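Putative uncharacterized protein PH0350 (Pyrococcus horikoshii, PDB 3QJL) binds CRISPR RNA (crRNA) as a Cas6-family protein of the prokaryotic CRISPR immune system, dimerising in crystals grown with crRNA. Local coordinates at residues Arg163-Lys166 with Val167-Arg171; Tyr29-Ile32 with Leu33-Val36. All coordinates share one frame; numbering follows the deposited sequence.

Interaction 1: Arg163-Lys166 with Val167-Arg171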
# COMPACT_ATOMS: atom_id res chain seq x y z
N ARG A 163 16.30 10.32 14.69
CA ARG A 163 17.19 10.56 13.58
C ARG A 163 16.60 11.62 12.63
O ARG A 163 17.30 12.52 12.18
CB ARG A 163 17.45 9.25 12.85
CG ARG A 163 18.37 9.37 11.69
CD ARG A 163 19.79 9.68 12.10
NE ARG A 163 20.59 9.81 10.89
CZ ARG A 163 21.18 10.93 10.46
NH1 ARG A 163 21.09 12.06 11.18
NH2 ARG A 163 21.87 10.92 9.33
N LEU A 164 15.31 11.53 12.35
CA LEU A 164 14.66 12.44 11.41
C LEU A 164 14.68 13.85 11.94
O LEU A 164 14.92 14.80 11.19
CB LEU A 164 13.20 12.03 11.18
CG LEU A 164 12.33 12.97 10.35
CD1 LEU A 164 12.81 13.05 8.90
CD2 LEU A 164 10.88 12.54 10.42
N ARG A 165 14.41 13.99 13.23
CA ARG A 165 14.44 15.26 13.94
C ARG A 165 15.80 15.94 13.70
O ARG A 165 15.87 17.10 13.26
CB ARG A 165 14.20 14.99 15.42
CG ARG A 165 13.69 16.16 16.25
CD ARG A 165 13.24 15.69 17.65
NE ARG A 165 11.88 15.10 17.67
CZ ARG A 165 11.55 13.94 18.24
NH1 ARG A 165 12.47 13.19 18.85
NH2 ARG A 165 10.29 13.51 18.21
N LYS A 166 16.89 15.22 13.95
CA LYS A 166 18.23 15.77 13.75
C LYS A 166 18.52 16.08 12.28
O LYS A 166 19.17 17.06 11.97
CB LYS A 166 19.30 14.84 14.33
CG LYS A 166 19.46 14.97 15.83
CD LYS A 166 20.02 13.73 16.46
CE LYS A 166 19.92 13.82 17.97
NZ LYS A 166 20.02 12.48 18.62
N VAL A 167 18.05 15.24 11.37
CA VAL A 167 18.27 15.50 9.95
C VAL A 167 17.63 16.83 9.54
O VAL A 167 18.25 17.63 8.86
CB VAL A 167 17.78 14.35 9.07
CG1 VAL A 167 17.80 14.74 7.62
CG2 VAL A 167 18.65 13.14 9.27
N MET A 168 16.39 17.06 9.96
CA MET A 168 15.68 18.29 9.61
C MET A 168 16.35 19.52 10.20
O MET A 168 16.71 20.43 9.48
CB MET A 168 14.21 18.23 10.01
CG MET A 168 13.42 17.14 9.32
SD MET A 168 13.66 17.08 7.53
CE MET A 168 12.49 18.34 7.02
N ILE A 169 16.54 19.54 11.52
CA ILE A 169 17.23 20.66 12.14
C ILE A 169 18.53 20.92 11.41
O ILE A 169 18.83 22.05 11.03
CB ILE A 169 17.55 20.38 13.59
CG1 ILE A 169 16.28 20.52 14.43
CG2 ILE A 169 18.64 21.31 14.08
CD1 ILE A 169 16.33 19.76 15.73
N LEU A 170 19.30 19.87 11.19
CA LEU A 170 20.57 19.99 10.51
C LEU A 170 20.37 20.60 9.12
O LEU A 170 20.92 21.66 8.81
CB LEU A 170 21.24 18.62 10.42
CG LEU A 170 22.76 18.59 10.51
CD1 LEU A 170 23.38 18.23 9.16
CD2 LEU A 170 23.28 19.93 11.03
N ARG A 171 19.57 19.93 8.30
CA ARG A 171 19.31 20.39 6.94
C ARG A 171 18.84 21.85 6.91
O ARG A 171 19.34 22.66 6.14
CB ARG A 171 18.31 19.47 6.22
CG ARG A 171 18.96 18.22 5.64
CD ARG A 171 18.01 17.42 4.77
NE ARG A 171 17.42 18.21 3.69
CZ ARG A 171 16.11 18.36 3.52
NH1 ARG A 171 15.27 17.77 4.35
NH2 ARG A 171 15.65 19.10 2.51

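Interaction 2: Tyr29-Ile32 with Leu33-Val36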
# COMPACT_ATOMS: atom_id res chain seq x y z
N TYR A 29 17.24 12.96 -11.85
CA TYR A 29 18.06 13.93 -11.13
C TYR A 29 19.26 14.41 -11.91
O TYR A 29 19.49 15.61 -12.01
CB TYR A 29 18.55 13.34 -9.82
CG TYR A 29 19.83 13.97 -9.33
CD1 TYR A 29 21.06 13.46 -9.71
CD2 TYR A 29 19.81 15.06 -8.48
CE1 TYR A 29 22.24 14.02 -9.26
CE2 TYR A 29 20.98 15.62 -8.01
CZ TYR A 29 22.20 15.10 -8.41
OH TYR A 29 23.36 15.66 -7.95
N SER A 30 20.06 13.49 -12.43
CA SER A 30 21.29 13.84 -13.11
C SER A 30 20.99 14.61 -14.38
O SER A 30 21.74 15.51 -14.78
CB SER A 30 22.08 12.57 -13.44
OG SER A 30 21.40 11.84 -14.44
N GLN A 31 19.89 14.24 -15.03
CA GLN A 31 19.44 14.91 -16.25
C GLN A 31 19.10 16.38 -16.00
O GLN A 31 19.55 17.27 -16.73
CB GLN A 31 18.22 14.18 -16.81
CG GLN A 31 18.30 13.89 -18.28
CD GLN A 31 17.79 12.52 -18.61
OE1 GLN A 31 16.95 12.34 -19.50
NE2 GLN A 31 18.30 11.52 -17.89
N ILE A 32 18.29 16.64 -14.98
CA ILE A 32 18.00 18.01 -14.58
C ILE A 32 19.30 18.75 -14.24
O ILE A 32 19.55 19.84 -14.75
CB ILE A 32 17.05 18.04 -13.39
CG1 ILE A 32 15.62 17.83 -13.87
CG2 ILE A 32 17.18 19.32 -12.63
CD1 ILE A 32 14.62 17.73 -12.72
N LEU A 33 20.14 18.16 -13.40
CA LEU A 33 21.41 18.78 -13.01
C LEU A 33 22.18 19.28 -14.24
O LEU A 33 22.63 20.42 -14.29
CB LEU A 33 22.27 17.79 -12.22
CG LEU A 33 23.43 18.46 -11.50
CD1 LEU A 33 22.90 19.51 -10.54
CD2 LEU A 33 24.27 17.46 -10.78
N GLU A 34 22.34 18.40 -15.22
CA GLU A 34 23.01 18.69 -16.48
C GLU A 34 22.37 19.88 -17.18
O GLU A 34 23.06 20.82 -17.60
CB GLU A 34 22.94 17.45 -17.36
CG GLU A 34 23.37 17.62 -18.79
CD GLU A 34 23.23 16.31 -19.58
OE1 GLU A 34 24.09 16.06 -20.45
OE2 GLU A 34 22.26 15.55 -19.33
N LYS A 35 21.05 19.84 -17.31
CA LYS A 35 20.31 20.91 -17.96
C LYS A 35 20.46 22.25 -17.25
O LYS A 35 20.74 23.26 -17.89
CB LYS A 35 18.85 20.53 -18.11
CG LYS A 35 18.64 19.34 -19.01
CD LYS A 35 17.17 19.05 -19.22
CE LYS A 35 16.96 17.71 -19.88
NZ LYS A 35 17.84 17.51 -21.06
N VAL A 36 20.29 22.29 -15.93
CA VAL A 36 20.49 23.52 -15.18
C VAL A 36 21.94 23.97 -15.26
O VAL A 36 22.24 25.16 -15.31
CB VAL A 36 20.12 23.36 -13.69
CG1 VAL A 36 20.39 24.65 -12.92
CG2 VAL A 36 18.67 22.95 -13.55

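Interaction 1: Arg163-Lys166 with Val167-Arg171
R163 and V167 meet one turn apart on helix 160-176, where the methyl CG2 of V167 lies over one face of the R163 guanidinium, offset toward its rim. V167 CG2 is 3.3 Å from R163 NH1 and sits beside its own backbone N, the position that turns it back toward the preceding turn. The arginine reaches it by a bend at chi2 (68°), which folds the chain along the helix. Its polar end is held from elsewhere: NE bonds to the carbonyl O of R139, and NH2 makes a weak, long ion pair with E230.

Four backbone bonds of the regular i to i+4 kind satisfy the carbonyls of R163, L164, R165 and K166. V167 N lies 2.9 Å from R163 O, and I169 N, 3.1 Å from R165 O, makes the straightest of the four (169° at the hydrogen). M168 N bonds to L164 O in the same way, and L170 N to K166 O. On the buried side L164 and M168 run side by side, with L164 CD1 4.2 Å from M168 CG. The other charged ends also find partners beyond these turns: K166 NZ forms a salt bridge with D162, one turn earlier, and R165 NH2 bonds to the carbonyl O of F185.

Helix 160-176 lies in the C-terminal half of this Cas6 protein. L164 and M168 both pack on F185 of strand 185-189; L164 also touches V138 of strand 138-143, while M168 reaches I219 and F222 of helix 217-226.

Interaction 2: Tyr29-Ile32 with Leu33-Val36
I32 and V36, on successive turns of helix 25-39, pack side by side on its buried face, with I32 CG2 4.0 Å from V36 CG2. The latter methyl stands beside its own backbone N, which brings it 3.4 Å from I32 O. That carbonyl also accepts the V36 N-H at 2.8 Å, nearly straight at the hydrogen (173°). L47 of helix 41-47 covers both side chains, and I94 and A97 of helix 88-100 lie against V36. Along the flank Y29 and L33 point the same way. L33 CD2 approaches the phenol end of the ring obliquely, 3.5 Å from Y29 OH.

The outward side is looser and more polar. The exposed E34 has an extended chain, and its OE2 comes no nearer to the Q31 side chain than 4.4 Å, at CG. S30 OG turns back on its own helix, its hydroxyl shared between the carbonyls of Y26 and E27. Q31 OE1 accepts a bond from the backbone N of K105, while K35, though buried, gives its NZ to the carbonyl of E103 and makes a cation-pi contact with F104.

The chemistry therefore implies an amphipathic helix, joined to helices 41-47 and 88-100 by apolar side chains and to residues 103-105 by polar ones.

Overall arrangement
Both interactions are i to i+4 contacts along one helix, but they lie in different halves of the Cas6 chain: interaction 2 in the N-terminal half and interaction 1 in the C-terminal one. Their centres are 26 Å apart and they do not touch. Each has a buried face and a solvent side, and neither meets the bound RNA. Interaction 2 is the more apolar, its core set against two other helices. Interaction 1 is richer in arginine, and those side chains are tied mainly to backbone carbonyls of loops and strands. R171, at the end of segment 167-171, bonds to the carbonyls of H51 and G52 in the N-terminal half, a link between the two.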